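Local coordinates for succinoglycan biosynthesis protein (Bacillus cereus ATCC 14579, PDB 3B55) that is of unknown function but binds calcium and belongs to the erythromycin esterase-like family, so it may act as a hydrolase, at residues K51-T56 / Q382-L387; I169-Q174 / I285-N290; T233-L238 / Q257-I262; S311-L316 / V419-G424; N369-I374 / E400-F405. The protein carries 1 engineered substitution. One frame throughout, in Å; residues are numbered along the deposited sequence.

From the N terminus, strand 51-53 opens contact 1. It pairs with strand 382-386, so contact 1 closes a loop of more than 320 residues at one edge of the mixed sheet. Contact 2 lies within that loop and joins the other edge strand, 167-172, to helix 278-298. Contact 3 lies in turn within contact 2 and pairs helices 221-240 and 250-268. Contact 2 closes before contact 4 opens at the loop 311-316. Contact 4 crosses contact 1 and encloses contact 5, which also crosses contact 1. Contacts 4 and 5 meet in the two-stranded sheet of 402-405 and 418-421. Contacts 1 and 3 lie on opposite sides of the chain's centre.

Contact 1 (K51-T56 / Q382-L387); sequences KPLKTT and QFFIDL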
# COMPACT_ATOMS: atom_id res chain seq x y z
N LYS A 51 23.06 -6.16 5.69
CA LYS A 51 23.50 -6.15 4.30
C LYS A 51 23.55 -4.67 3.95
O LYS A 51 22.51 -4.01 3.88
CB LYS A 51 22.48 -6.87 3.41
CG LYS A 51 22.26 -8.35 3.78
CD LYS A 51 23.52 -9.18 3.59
CE LYS A 51 23.29 -10.65 3.93
NZ LYS A 51 22.92 -10.88 5.36
N PRO A 52 24.76 -4.13 3.71
CA PRO A 52 24.90 -2.71 3.38
C PRO A 52 24.29 -2.24 2.06
O PRO A 52 24.42 -2.90 1.03
CB PRO A 52 26.41 -2.51 3.40
CG PRO A 52 26.92 -3.81 2.89
CD PRO A 52 26.07 -4.80 3.67
N LEU A 53 23.63 -1.10 2.13
CA LEU A 53 23.01 -0.47 0.97
C LEU A 53 23.92 0.70 0.64
O LEU A 53 24.14 1.58 1.47
CB LEU A 53 21.60 0.02 1.32
CG LEU A 53 20.39 -0.75 0.79
CD1 LEU A 53 20.80 -2.12 0.26
CD2 LEU A 53 19.36 -0.87 1.89
N LYS A 54 24.45 0.69 -0.57
CA LYS A 54 25.38 1.72 -1.01
C LYS A 54 24.76 3.11 -1.17
O LYS A 54 25.39 4.11 -0.83
CB LYS A 54 26.02 1.26 -2.33
CG LYS A 54 27.38 1.87 -2.64
CD LYS A 54 28.22 0.93 -3.50
CE LYS A 54 28.58 -0.35 -2.74
NZ LYS A 54 29.45 -1.27 -3.52
N THR A 55 23.53 3.18 -1.67
CA THR A 55 22.87 4.47 -1.87
C THR A 55 21.36 4.32 -1.76
O THR A 55 20.86 3.22 -1.51
CB THR A 55 23.13 5.03 -3.28
OG1 THR A 55 22.37 4.26 -4.23
CG2 THR A 55 24.61 4.92 -3.65
N THR A 56 20.65 5.43 -1.97
CA THR A 56 19.19 5.45 -1.98
C THR A 56 18.78 6.03 -3.35
O THR A 56 17.61 6.26 -3.62
CB THR A 56 18.58 6.34 -0.85
OG1 THR A 56 19.10 7.67 -0.93
CG2 THR A 56 18.90 5.77 0.52
N GLN A 382 22.71 3.13 5.16
CA GLN A 382 21.52 2.36 4.80
C GLN A 382 21.90 0.88 4.76
O GLN A 382 23.02 0.52 4.39
CB GLN A 382 20.98 2.73 3.41
CG GLN A 382 20.79 4.20 3.13
CD GLN A 382 22.08 4.88 2.75
OE1 GLN A 382 22.98 4.26 2.17
NE2 GLN A 382 22.18 6.17 3.06
N PHE A 383 20.95 0.02 5.13
CA PHE A 383 21.19 -1.42 5.12
C PHE A 383 19.89 -2.17 5.34
O PHE A 383 18.90 -1.59 5.79
CB PHE A 383 22.18 -1.81 6.22
CG PHE A 383 21.67 -1.56 7.61
CD1 PHE A 383 21.80 -0.31 8.21
CD2 PHE A 383 21.05 -2.58 8.33
CE1 PHE A 383 21.32 -0.08 9.50
CE2 PHE A 383 20.57 -2.36 9.62
CZ PHE A 383 20.71 -1.11 10.21
N PHE A 384 19.88 -3.45 5.00
CA PHE A 384 18.71 -4.25 5.25
C PHE A 384 19.15 -5.55 5.91
O PHE A 384 20.34 -5.87 5.95
CB PHE A 384 17.89 -4.51 3.98
CG PHE A 384 18.61 -5.29 2.91
CD1 PHE A 384 19.61 -4.70 2.14
CD2 PHE A 384 18.21 -6.59 2.61
CE1 PHE A 384 20.18 -5.38 1.08
CE2 PHE A 384 18.78 -7.28 1.54
CZ PHE A 384 19.77 -6.67 0.77
N ILE A 385 18.19 -6.28 6.46
CA ILE A 385 18.52 -7.51 7.16
C ILE A 385 17.33 -8.44 7.24
O ILE A 385 16.18 -7.99 7.27
CB ILE A 385 19.00 -7.18 8.59
CG1 ILE A 385 19.25 -8.46 9.38
CG2 ILE A 385 17.98 -6.29 9.29
CD1 ILE A 385 20.18 -8.26 10.57
N ASP A 386 17.61 -9.74 7.28
CA ASP A 386 16.56 -10.74 7.37
C ASP A 386 16.29 -11.00 8.85
O ASP A 386 17.09 -11.65 9.53
CB ASP A 386 16.99 -12.04 6.70
CG ASP A 386 15.83 -12.99 6.46
OD1 ASP A 386 14.89 -13.00 7.29
OD2 ASP A 386 15.85 -13.73 5.46
N LEU A 387 15.17 -10.48 9.35
CA LEU A 387 14.80 -10.65 10.75
C LEU A 387 14.49 -12.12 11.08
O LEU A 387 14.59 -12.54 12.22
CB LEU A 387 13.57 -9.79 11.08
CG LEU A 387 13.70 -8.28 10.79
CD1 LEU A 387 12.39 -7.58 11.11
CD2 LEU A 387 14.83 -7.69 11.61
O HOH W 1 20.51 -10.51 7.16
O HOH W 2 25.49 2.10 3.79
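This is an antiparallel strand pair at the edge of the mixed eight-stranded sheet, with 51-53 outermost. K51 and F384 form a hydrogen-bonded pair. K51 N gives a nearly straight bond of 2.7 Å to F384 O, along the C=O axis, and F384 N returns one to K51 O. K51, L53 and F384 point to the same face of the sheet. F384 CG sits in the crowded position between backbone N and carbonyl carbon (chi1 63°). K51 CB lies over one ring face, 3.8 Å from the centroid of the F384 ring, a CH-pi contact. L53 crosses F384 at about a right angle and puts CD1 at the ring edge. V431 of the adjacent strand 429-433 and M71 of helix 68-72 also pack on the F384 ring. Past the paired residues, T56 CG2 meets Q382 CG at 3.6 Å. Beyond the ring, K51 NZ donates to a water that also accepts a hydrogen bond from D386 N.

Contact 2 (I169-Q174 / I285-N290); sequences IGMDIQ and IAMYEN
Here helix 278-298 packs against the edge strand 167-172 of the mixed sheet, an alpha/beta layer contact. The segments run almost antiparallel, at 158°, with axes 6.8 Å apart. M171 and M287, both selenomethionines, form its middle. M171 CG takes the crowded position between backbone N and carbonyl carbon (chi1 70°), and the chain is extended beyond it. M171 CB rests near M287 O and against N290 CB, the latter at 3.8 Å. M171 CG then meets M287 SE at 3.9 Å. M171 SE lies beside the helix backbone, 3.7 Å from M287 O, and also touches M287 CB. The two long chains cross obliquely. The bend at chi2 (-141°) brings M287 SE to the carboxylate of D172; chi3 only turns CE. The backbone joins in: M287 CA makes a CA-H...O contact with M171 O. Further along, I173 CD1 touches A286 CB at 3.6 Å, and helix 250-268 covers both residues through Q264. The contact is buried and close to the metal site. The side chain of M171 is about 4 Å from that of E113, a calcium ligand, and that of D172 is about 6 Å from the calcium ion. D172 OD1 accepts from H283 NE2 and, from above the carboxylate plane, from I173 N at 2.6 Å.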
# COMPACT_ATOMS: atom_id res chain seq x y z
N ILE A 169 -1.94 -0.95 -9.82
CA ILE A 169 -3.26 -1.11 -9.21
C ILE A 169 -3.39 -0.30 -7.92
O ILE A 169 -2.40 -0.08 -7.21
CB ILE A 169 -3.54 -2.62 -8.87
CG1 ILE A 169 -3.63 -3.45 -10.15
CG2 ILE A 169 -4.83 -2.76 -8.06
CD1 ILE A 169 -2.30 -3.99 -10.62
N GLY A 170 -4.61 0.13 -7.63
CA GLY A 170 -4.88 0.88 -6.42
C GLY A 170 -5.77 0.04 -5.51
O GLY A 170 -6.84 -0.41 -5.92
N MSE A 171 -5.34 -0.17 -4.27
CA MSE A 171 -6.14 -0.98 -3.36
C MSE A 171 -7.03 -0.16 -2.42
O MSE A 171 -7.88 -0.72 -1.74
CB MSE A 171 -5.23 -1.89 -2.54
CG MSE A 171 -4.37 -1.17 -1.52
SE MSE A 171 -3.22 -2.38 -0.53
CE MSE A 171 -1.90 -1.10 0.08
N ASP A 172 -6.84 1.16 -2.40
CA ASP A 172 -7.64 2.01 -1.51
C ASP A 172 -9.00 2.39 -2.09
O ASP A 172 -9.19 2.42 -3.31
CB ASP A 172 -6.88 3.27 -1.13
CG ASP A 172 -7.26 3.78 0.24
OD1 ASP A 172 -8.29 3.32 0.77
OD2 ASP A 172 -6.53 4.64 0.78
N ILE A 173 -9.94 2.71 -1.20
CA ILE A 173 -11.31 3.08 -1.59
C ILE A 173 -11.86 4.32 -0.89
O ILE A 173 -12.97 4.29 -0.35
CB ILE A 173 -12.28 1.93 -1.28
CG1 ILE A 173 -12.12 1.52 0.19
CG2 ILE A 173 -12.01 0.75 -2.19
CD1 ILE A 173 -13.17 0.54 0.68
N GLN A 174 -11.11 5.42 -0.89
CA GLN A 174 -11.59 6.63 -0.24
C GLN A 174 -12.62 7.30 -1.15
O GLN A 174 -13.24 8.30 -0.78
CB GLN A 174 -10.41 7.56 0.04
CG GLN A 174 -9.20 6.83 0.61
CD GLN A 174 -8.60 7.52 1.81
OE1 GLN A 174 -9.24 7.65 2.86
NE2 GLN A 174 -7.35 7.97 1.68
N ILE A 285 -9.92 -4.59 5.11
CA ILE A 285 -10.36 -5.87 4.58
C ILE A 285 -10.40 -5.64 3.06
O ILE A 285 -9.89 -6.45 2.29
CB ILE A 285 -11.76 -6.26 5.12
CG1 ILE A 285 -11.60 -6.93 6.49
CG2 ILE A 285 -12.47 -7.17 4.13
CD1 ILE A 285 -12.89 -7.45 7.08
N ALA A 286 -10.97 -4.51 2.65
CA ALA A 286 -11.07 -4.15 1.24
C ALA A 286 -9.69 -4.03 0.57
O ALA A 286 -9.48 -4.56 -0.51
CB ALA A 286 -11.85 -2.83 1.09
N MSE A 287 -8.77 -3.31 1.21
CA MSE A 287 -7.42 -3.15 0.64
C MSE A 287 -6.78 -4.51 0.46
O MSE A 287 -6.09 -4.77 -0.53
CB MSE A 287 -6.53 -2.28 1.54
CG MSE A 287 -7.04 -0.86 1.76
SE MSE A 287 -5.62 0.48 1.78
CE MSE A 287 -4.89 0.12 3.54
N TYR A 288 -7.01 -5.39 1.43
CA TYR A 288 -6.49 -6.76 1.43
C TYR A 288 -7.05 -7.50 0.23
O TYR A 288 -6.31 -8.15 -0.51
CB TYR A 288 -6.92 -7.48 2.72
CG TYR A 288 -7.11 -8.97 2.58
CD1 TYR A 288 -6.04 -9.81 2.28
CD2 TYR A 288 -8.37 -9.56 2.79
CE1 TYR A 288 -6.21 -11.19 2.18
CE2 TYR A 288 -8.55 -10.94 2.69
CZ TYR A 288 -7.46 -11.75 2.39
OH TYR A 288 -7.62 -13.12 2.29
N GLU A 289 -8.37 -7.40 0.06
CA GLU A 289 -9.08 -8.07 -1.03
C GLU A 289 -8.59 -7.60 -2.39
O GLU A 289 -8.46 -8.40 -3.32
CB GLU A 289 -10.60 -7.83 -0.93
CG GLU A 289 -11.25 -8.42 0.31
CD GLU A 289 -12.78 -8.34 0.27
OE1 GLU A 289 -13.31 -7.52 -0.51
OE2 GLU A 289 -13.43 -9.08 1.03
N ASN A 290 -8.32 -6.31 -2.51
CA ASN A 290 -7.86 -5.75 -3.77
C ASN A 290 -6.44 -6.19 -4.08
O ASN A 290 -6.10 -6.40 -5.24
CB ASN A 290 -7.97 -4.22 -3.73
CG ASN A 290 -9.42 -3.76 -3.67
OD1 ASN A 290 -9.73 -2.64 -3.26
ND2 ASN A 290 -10.33 -4.65 -4.08

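Contact 3 (T233-L238 / Q257-I262); sequences TISALL and QNARII. Engineered in segment 233-238: T233 (natural residue Gln).
A259 CB lies against S235, L238 and, more loosely, I234 of the facing helix. S235 OG approaches most closely, 3.4 Å from A259 CB. S235 OG is anti to its own carbonyl carbon (chi1 -71°), which brings it across to the second helix. L238 CD1 touches A259 CB at 3.9 Å. L238 CG is likewise anti to its carbonyl carbon. I234 CG2 is more distant, at 4.4 Å from A259 CB, and gives a looser contact. The two segments belong to helices 221-240 and 250-268, an antiparallel hairpin of helices joined by a short connection. Their axes come within 9.2 Å and their directions differ by 160°. The CA atoms of S235 and A259 are 5.7 Å apart, the nearest pair between the segments. The small residues at this point let the backbones come close. Around them I234 reaches V199 and I203 of helix 197-206, while L238 and I262 pack on helix 178-192, so the hairpin also packs on these two helices. The polar end of S235 has its partner beyond the two segments, since OG is hydrogen-bonded to the E263 carboxylate one turn after A259. The direct contacts of the two segments are van der Waals ones around one methyl, while the S235 hydroxyl is satisfied by a carboxylate on the facing helix.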
# COMPACT_ATOMS: atom_id res chain seq x y z
N THR A 233 -26.68 -5.23 -6.07
CA THR A 233 -27.48 -5.56 -7.24
C THR A 233 -26.68 -5.47 -8.54
O THR A 233 -26.84 -6.32 -9.42
CB THR A 233 -28.72 -4.64 -7.33
OG1 THR A 233 -29.70 -5.06 -6.37
CG2 THR A 233 -29.32 -4.67 -8.72
N ILE A 234 -25.84 -4.46 -8.67
CA ILE A 234 -25.03 -4.32 -9.88
C ILE A 234 -24.11 -5.52 -10.03
O ILE A 234 -24.03 -6.12 -11.11
CB ILE A 234 -24.19 -3.03 -9.86
CG1 ILE A 234 -25.11 -1.81 -9.97
CG2 ILE A 234 -23.17 -3.06 -10.98
CD1 ILE A 234 -24.38 -0.49 -10.01
N SER A 235 -23.43 -5.89 -8.95
CA SER A 235 -22.54 -7.04 -8.96
C SER A 235 -23.33 -8.31 -9.22
O SER A 235 -22.89 -9.19 -9.97
CB SER A 235 -21.81 -7.16 -7.62
OG SER A 235 -20.85 -6.14 -7.49
N ALA A 236 -24.49 -8.42 -8.59
CA ALA A 236 -25.33 -9.60 -8.77
C ALA A 236 -25.75 -9.69 -10.24
O ALA A 236 -25.80 -10.78 -10.81
CB ALA A 236 -26.57 -9.51 -7.88
N LEU A 237 -26.03 -8.55 -10.86
CA LEU A 237 -26.43 -8.55 -12.26
C LEU A 237 -25.33 -9.09 -13.18
O LEU A 237 -25.60 -9.86 -14.09
CB LEU A 237 -26.83 -7.15 -12.71
CG LEU A 237 -27.25 -7.06 -14.19
CD1 LEU A 237 -28.17 -5.88 -14.39
CD2 LEU A 237 -26.02 -6.95 -15.08
N LEU A 238 -24.10 -8.67 -12.94
CA LEU A 238 -22.99 -9.13 -13.76
C LEU A 238 -22.74 -10.62 -13.57
O LEU A 238 -22.40 -11.33 -14.52
CB LEU A 238 -21.72 -8.34 -13.41
CG LEU A 238 -21.73 -6.86 -13.80
CD1 LEU A 238 -20.56 -6.15 -13.15
CD2 LEU A 238 -21.66 -6.72 -15.32
N GLN A 257 -14.48 -6.86 -10.61
CA GLN A 257 -13.73 -6.25 -9.53
C GLN A 257 -14.09 -4.77 -9.40
O GLN A 257 -14.20 -4.25 -8.29
CB GLN A 257 -12.22 -6.40 -9.77
CG GLN A 257 -11.38 -5.81 -8.66
CD GLN A 257 -11.67 -6.43 -7.30
OE1 GLN A 257 -11.16 -5.97 -6.28
NE2 GLN A 257 -12.49 -7.48 -7.28
N ASN A 258 -14.26 -4.10 -10.54
CA ASN A 258 -14.64 -2.69 -10.55
C ASN A 258 -15.97 -2.55 -9.80
O ASN A 258 -16.16 -1.58 -9.06
CB ASN A 258 -14.81 -2.20 -11.98
CG ASN A 258 -13.48 -1.91 -12.66
OD1 ASN A 258 -12.97 -0.79 -12.62
ND2 ASN A 258 -12.90 -2.94 -13.28
N ALA A 259 -16.87 -3.50 -9.99
CA ALA A 259 -18.17 -3.47 -9.30
C ALA A 259 -17.93 -3.75 -7.82
O ALA A 259 -18.59 -3.18 -6.95
CB ALA A 259 -19.11 -4.51 -9.89
N ARG A 260 -16.99 -4.65 -7.55
CA ARG A 260 -16.65 -5.01 -6.18
C ARG A 260 -16.18 -3.77 -5.41
O ARG A 260 -16.40 -3.66 -4.21
CB ARG A 260 -15.54 -6.05 -6.19
CG ARG A 260 -15.31 -6.67 -4.84
CD ARG A 260 -16.41 -7.67 -4.52
NE ARG A 260 -16.38 -8.08 -3.12
CZ ARG A 260 -16.91 -7.39 -2.12
NH1 ARG A 260 -17.52 -6.24 -2.37
NH2 ARG A 260 -16.83 -7.83 -0.88
N ILE A 261 -15.52 -2.85 -6.10
CA ILE A 261 -15.03 -1.64 -5.46
C ILE A 261 -16.19 -0.78 -4.94
O ILE A 261 -16.10 -0.20 -3.86
CB ILE A 261 -14.18 -0.80 -6.44
CG1 ILE A 261 -12.90 -1.57 -6.81
CG2 ILE A 261 -13.83 0.54 -5.82
CD1 ILE A 261 -11.95 -1.81 -5.64
N ILE A 262 -17.27 -0.71 -5.71
CA ILE A 262 -18.45 0.06 -5.33
C ILE A 262 -19.07 -0.51 -4.06
O ILE A 262 -19.52 0.24 -3.19
CB ILE A 262 -19.51 0.05 -6.46
CG1 ILE A 262 -18.86 0.47 -7.78
CG2 ILE A 262 -20.64 1.00 -6.11
CD1 ILE A 262 -19.76 0.31 -8.99

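Contact 4 (S311-L316 / V419-G424); sequences SKTNML and VDISLG
The irregular loop 311-316 passes strand 418-421 and the start of helix 423-426, with the CA atoms of M315 and I421 6.0 Å apart. M315, a selenomethionine, has CG in the crowded position between backbone N and carbonyl carbon (chi1 67°) and bends at chi3 (88°). That bend brings its tip back over I421. I421 has CG1 anti to the backbone N (chi1 -170°) and stretches out fully, so the two chains lie side by side and point the same way. M315 CE and I421 CD1 are only 3.3 Å apart, tighter than usual van der Waals contact. I421 CD1 also meets M315 CB at 3.8 Å. V419 comes against the loop backbone, with CG2 3.5 Å from M315 O. At the other end T313 OG1 passes I421 CG1 obliquely and is hydrogen-bonded to a water, 3.1 Å away, which accepts from S422 N. The loop is braced from within, since S311 OG donates to T313 O at 2.7 Å, nearly along the C=O axis. I421 and V419 bond through their backbones to H402 and I404. The side chain of M315 is about 11 Å from the bound calcium ion. The contact thus fastens the loop between helices 307-310 and 324-332 onto the small antiparallel two-stranded sheet 402-405/418-421.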
# COMPACT_ATOMS: atom_id res chain seq x y z
N SER A 311 2.48 -4.67 7.56
CA SER A 311 3.07 -5.44 8.65
C SER A 311 2.20 -6.66 8.91
O SER A 311 1.00 -6.63 8.65
CB SER A 311 3.20 -4.58 9.91
OG SER A 311 1.99 -3.94 10.24
N LYS A 312 2.80 -7.73 9.42
CA LYS A 312 2.03 -8.94 9.68
C LYS A 312 1.30 -8.87 11.01
O LYS A 312 0.51 -9.76 11.33
CB LYS A 312 2.94 -10.17 9.63
CG LYS A 312 3.54 -10.46 8.26
CD LYS A 312 4.46 -11.69 8.32
CE LYS A 312 5.22 -11.92 7.03
NZ LYS A 312 4.40 -12.47 5.92
N THR A 313 1.56 -7.82 11.77
CA THR A 313 0.89 -7.62 13.05
C THR A 313 0.33 -6.21 13.00
O THR A 313 0.76 -5.40 12.18
CB THR A 313 1.85 -7.76 14.24
OG1 THR A 313 2.92 -6.82 14.11
CG2 THR A 313 2.41 -9.17 14.31
N ASN A 314 -0.62 -5.93 13.88
CA ASN A 314 -1.29 -4.64 13.94
C ASN A 314 -0.56 -3.59 14.78
O ASN A 314 -0.62 -3.63 16.00
CB ASN A 314 -2.71 -4.84 14.49
CG ASN A 314 -3.61 -3.62 14.30
OD1 ASN A 314 -4.82 -3.68 14.56
ND2 ASN A 314 -3.03 -2.52 13.84
N MSE A 315 0.11 -2.66 14.12
CA MSE A 315 0.82 -1.60 14.84
C MSE A 315 -0.02 -0.32 14.84
O MSE A 315 0.37 0.68 15.44
CB MSE A 315 2.20 -1.33 14.20
CG MSE A 315 2.17 -0.73 12.81
SE MSE A 315 3.95 -0.23 12.19
CE MSE A 315 4.47 -1.90 11.40
N LEU A 316 -1.17 -0.38 14.18
CA LEU A 316 -2.10 0.74 14.08
C LEU A 316 -3.33 0.45 14.93
O LEU A 316 -4.41 1.01 14.71
CB LEU A 316 -2.55 0.92 12.62
CG LEU A 316 -1.82 1.88 11.67
CD1 LEU A 316 -0.43 2.22 12.17
CD2 LEU A 316 -1.76 1.23 10.30
N VAL A 419 4.51 3.73 18.70
CA VAL A 419 3.60 2.65 19.06
C VAL A 419 4.45 1.44 19.41
O VAL A 419 5.60 1.35 19.00
CB VAL A 419 2.66 2.27 17.87
CG1 VAL A 419 1.76 3.44 17.52
CG2 VAL A 419 3.48 1.85 16.66
N ASP A 420 3.90 0.52 20.19
CA ASP A 420 4.63 -0.69 20.57
C ASP A 420 4.45 -1.72 19.47
O ASP A 420 3.41 -1.78 18.83
CB ASP A 420 4.11 -1.27 21.88
CG ASP A 420 4.79 -0.66 23.09
OD1 ASP A 420 4.42 -1.05 24.23
OD2 ASP A 420 5.69 0.19 22.91
N ILE A 421 5.47 -2.54 19.24
CA ILE A 421 5.39 -3.53 18.19
C ILE A 421 6.48 -4.56 18.37
O ILE A 421 7.50 -4.27 18.99
CB ILE A 421 5.56 -2.86 16.79
CG1 ILE A 421 5.24 -3.86 15.67
CG2 ILE A 421 7.02 -2.38 16.60
CD1 ILE A 421 5.42 -3.27 14.29
N SER A 422 6.26 -5.75 17.84
CA SER A 422 7.24 -6.84 17.88
C SER A 422 7.78 -6.86 16.45
O SER A 422 7.14 -7.38 15.53
CB SER A 422 6.57 -8.16 18.20
OG SER A 422 5.92 -8.07 19.45
N LEU A 423 8.95 -6.26 16.26
CA LEU A 423 9.55 -6.17 14.94
C LEU A 423 9.67 -7.51 14.22
O LEU A 423 9.37 -7.60 13.03
CB LEU A 423 10.91 -5.49 15.02
CG LEU A 423 11.35 -4.82 13.71
CD1 LEU A 423 10.34 -3.75 13.31
CD2 LEU A 423 12.73 -4.21 13.90
N GLY A 424 10.14 -8.52 14.94
CA GLY A 424 10.30 -9.84 14.34
C GLY A 424 8.99 -10.46 13.89
O GLY A 424 8.98 -11.28 12.98
O HOH W 3 3.41 -6.66 17.21

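Contact 5 (N369-I374 / E400-F405); sequences NSYNYI and EQHPIF
Y371 is the tightly held side chain here. Its CG is anti to its carbonyl carbon (chi1 -71°), which lays the ring along strand 402-405. Ring atom Y371 CE2 comes to 3.4 Å from H402 CB. The H402 ring points its edge at the Y371 face, an offset edge-to-face pair with planes at 84° and centroids 5.5 Å apart. I404 CB sits at the Y371 ring edge, 4.1 Å from CD2. Y371 OH is hydrogen-bonded to L423 N and I421 O, so the tip is anchored on the neighbouring strand and the helix after it. Y371 N donates to P403 O at 3.1 Å, nearly along the C=O axis. This is where the first turn of helix 371-376 docks on the two-stranded antiparallel sheet 402-405/418-421. S370 is the N-cap; its OG accepts a weak capping bond from Y373 N and is also hydrogen-bonded to D367 O. The N372 side chain lies against I404 and F405. The outer side is looser. The exposed N369 turns its side-chain end away, and N369 O only skirts H402 CB at 3.7 Å. E400 OE1 is hydrogen-bonded to Y37 OH and accepts only a weak, bent bond from H402 NE2.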
# COMPACT_ATOMS: atom_id res chain seq x y z
N ASN A 369 15.42 2.21 24.13
CA ASN A 369 14.74 0.92 24.08
C ASN A 369 13.94 0.77 22.80
O ASN A 369 13.35 -0.28 22.55
CB ASN A 369 13.77 0.76 25.26
CG ASN A 369 14.46 0.84 26.59
OD1 ASN A 369 15.46 0.16 26.83
ND2 ASN A 369 13.94 1.68 27.47
N SER A 370 13.90 1.83 22.00
CA SER A 370 13.15 1.76 20.76
C SER A 370 13.97 1.13 19.64
O SER A 370 15.21 1.20 19.65
CB SER A 370 12.68 3.16 20.34
OG SER A 370 13.75 3.97 19.88
N TYR A 371 13.28 0.51 18.70
CA TYR A 371 13.92 -0.12 17.55
C TYR A 371 14.69 0.92 16.74
O TYR A 371 15.73 0.61 16.15
CB TYR A 371 12.86 -0.77 16.67
CG TYR A 371 12.24 -2.01 17.27
CD1 TYR A 371 12.98 -3.18 17.40
CD2 TYR A 371 10.91 -2.02 17.68
CE1 TYR A 371 12.41 -4.34 17.90
CE2 TYR A 371 10.33 -3.16 18.19
CZ TYR A 371 11.08 -4.32 18.30
OH TYR A 371 10.49 -5.48 18.75
N ASN A 372 14.17 2.15 16.70
CA ASN A 372 14.79 3.25 15.96
C ASN A 372 16.20 3.55 16.49
O ASN A 372 17.17 3.59 15.73
CB ASN A 372 13.92 4.50 16.08
CG ASN A 372 12.57 4.33 15.41
OD1 ASN A 372 12.44 4.54 14.20
ND2 ASN A 372 11.57 3.92 16.18
N TYR A 373 16.30 3.76 17.79
CA TYR A 373 17.58 4.06 18.42
C TYR A 373 18.56 2.90 18.22
O TYR A 373 19.70 3.09 17.80
CB TYR A 373 17.40 4.27 19.92
CG TYR A 373 18.69 4.62 20.64
CD1 TYR A 373 19.12 5.94 20.71
CD2 TYR A 373 19.49 3.63 21.22
CE1 TYR A 373 20.32 6.28 21.33
CE2 TYR A 373 20.69 3.95 21.85
CZ TYR A 373 21.10 5.28 21.89
OH TYR A 373 22.29 5.63 22.48
N ILE A 374 18.09 1.70 18.54
CA ILE A 374 18.91 0.51 18.43
C ILE A 374 19.42 0.26 17.01
O ILE A 374 20.63 0.08 16.82
CB ILE A 374 18.14 -0.69 19.00
CG1 ILE A 374 17.97 -0.48 20.51
CG2 ILE A 374 18.88 -1.99 18.71
CD1 ILE A 374 17.08 -1.48 21.22
N GLU A 400 9.70 -9.33 21.16
CA GLU A 400 9.10 -8.65 22.30
C GLU A 400 8.59 -7.30 21.82
O GLU A 400 9.07 -6.77 20.82
CB GLU A 400 10.13 -8.46 23.40
CG GLU A 400 10.48 -9.72 24.15
CD GLU A 400 11.69 -9.54 25.04
OE1 GLU A 400 12.17 -8.39 25.15
OE2 GLU A 400 12.15 -10.54 25.64
N GLN A 401 7.62 -6.75 22.54
CA GLN A 401 7.05 -5.45 22.19
C GLN A 401 7.97 -4.30 22.62
O GLN A 401 8.32 -4.20 23.79
CB GLN A 401 5.69 -5.28 22.85
CG GLN A 401 4.58 -6.10 22.21
CD GLN A 401 3.47 -5.22 21.66
OE1 GLN A 401 3.29 -5.11 20.45
NE2 GLN A 401 2.74 -4.57 22.56
N HIS A 402 8.33 -3.44 21.67
CA HIS A 402 9.19 -2.30 21.94
C HIS A 402 8.67 -1.11 21.13
O HIS A 402 8.01 -1.28 20.11
CB HIS A 402 10.64 -2.61 21.56
CG HIS A 402 11.26 -3.69 22.39
ND1 HIS A 402 11.56 -3.52 23.73
CD2 HIS A 402 11.59 -4.97 22.09
CE1 HIS A 402 12.05 -4.65 24.21
NE2 HIS A 402 12.07 -5.54 23.24
N PRO A 403 8.94 0.12 21.59
CA PRO A 403 8.49 1.33 20.90
C PRO A 403 9.13 1.54 19.53
O PRO A 403 10.30 1.21 19.31
CB PRO A 403 8.88 2.44 21.87
CG PRO A 403 8.88 1.74 23.21
CD PRO A 403 9.57 0.46 22.88
N ILE A 404 8.35 2.08 18.61
CA ILE A 404 8.83 2.36 17.28
C ILE A 404 8.07 3.54 16.71
O ILE A 404 6.88 3.71 16.98
CB ILE A 404 8.65 1.17 16.31
CG1 ILE A 404 9.33 1.49 14.97
CG2 ILE A 404 7.16 0.90 16.10
CD1 ILE A 404 9.52 0.30 14.04
N PHE A 405 8.78 4.36 15.94
CA PHE A 405 8.20 5.53 15.30
C PHE A 405 6.93 5.08 14.55
O PHE A 405 6.95 4.12 13.79
CB PHE A 405 9.26 6.09 14.34
CG PHE A 405 8.74 7.12 13.39
CD1 PHE A 405 8.32 8.37 13.83
CD2 PHE A 405 8.70 6.85 12.02
CE1 PHE A 405 7.87 9.33 12.93
CE2 PHE A 405 8.25 7.80 11.12
CZ PHE A 405 7.84 9.04 11.57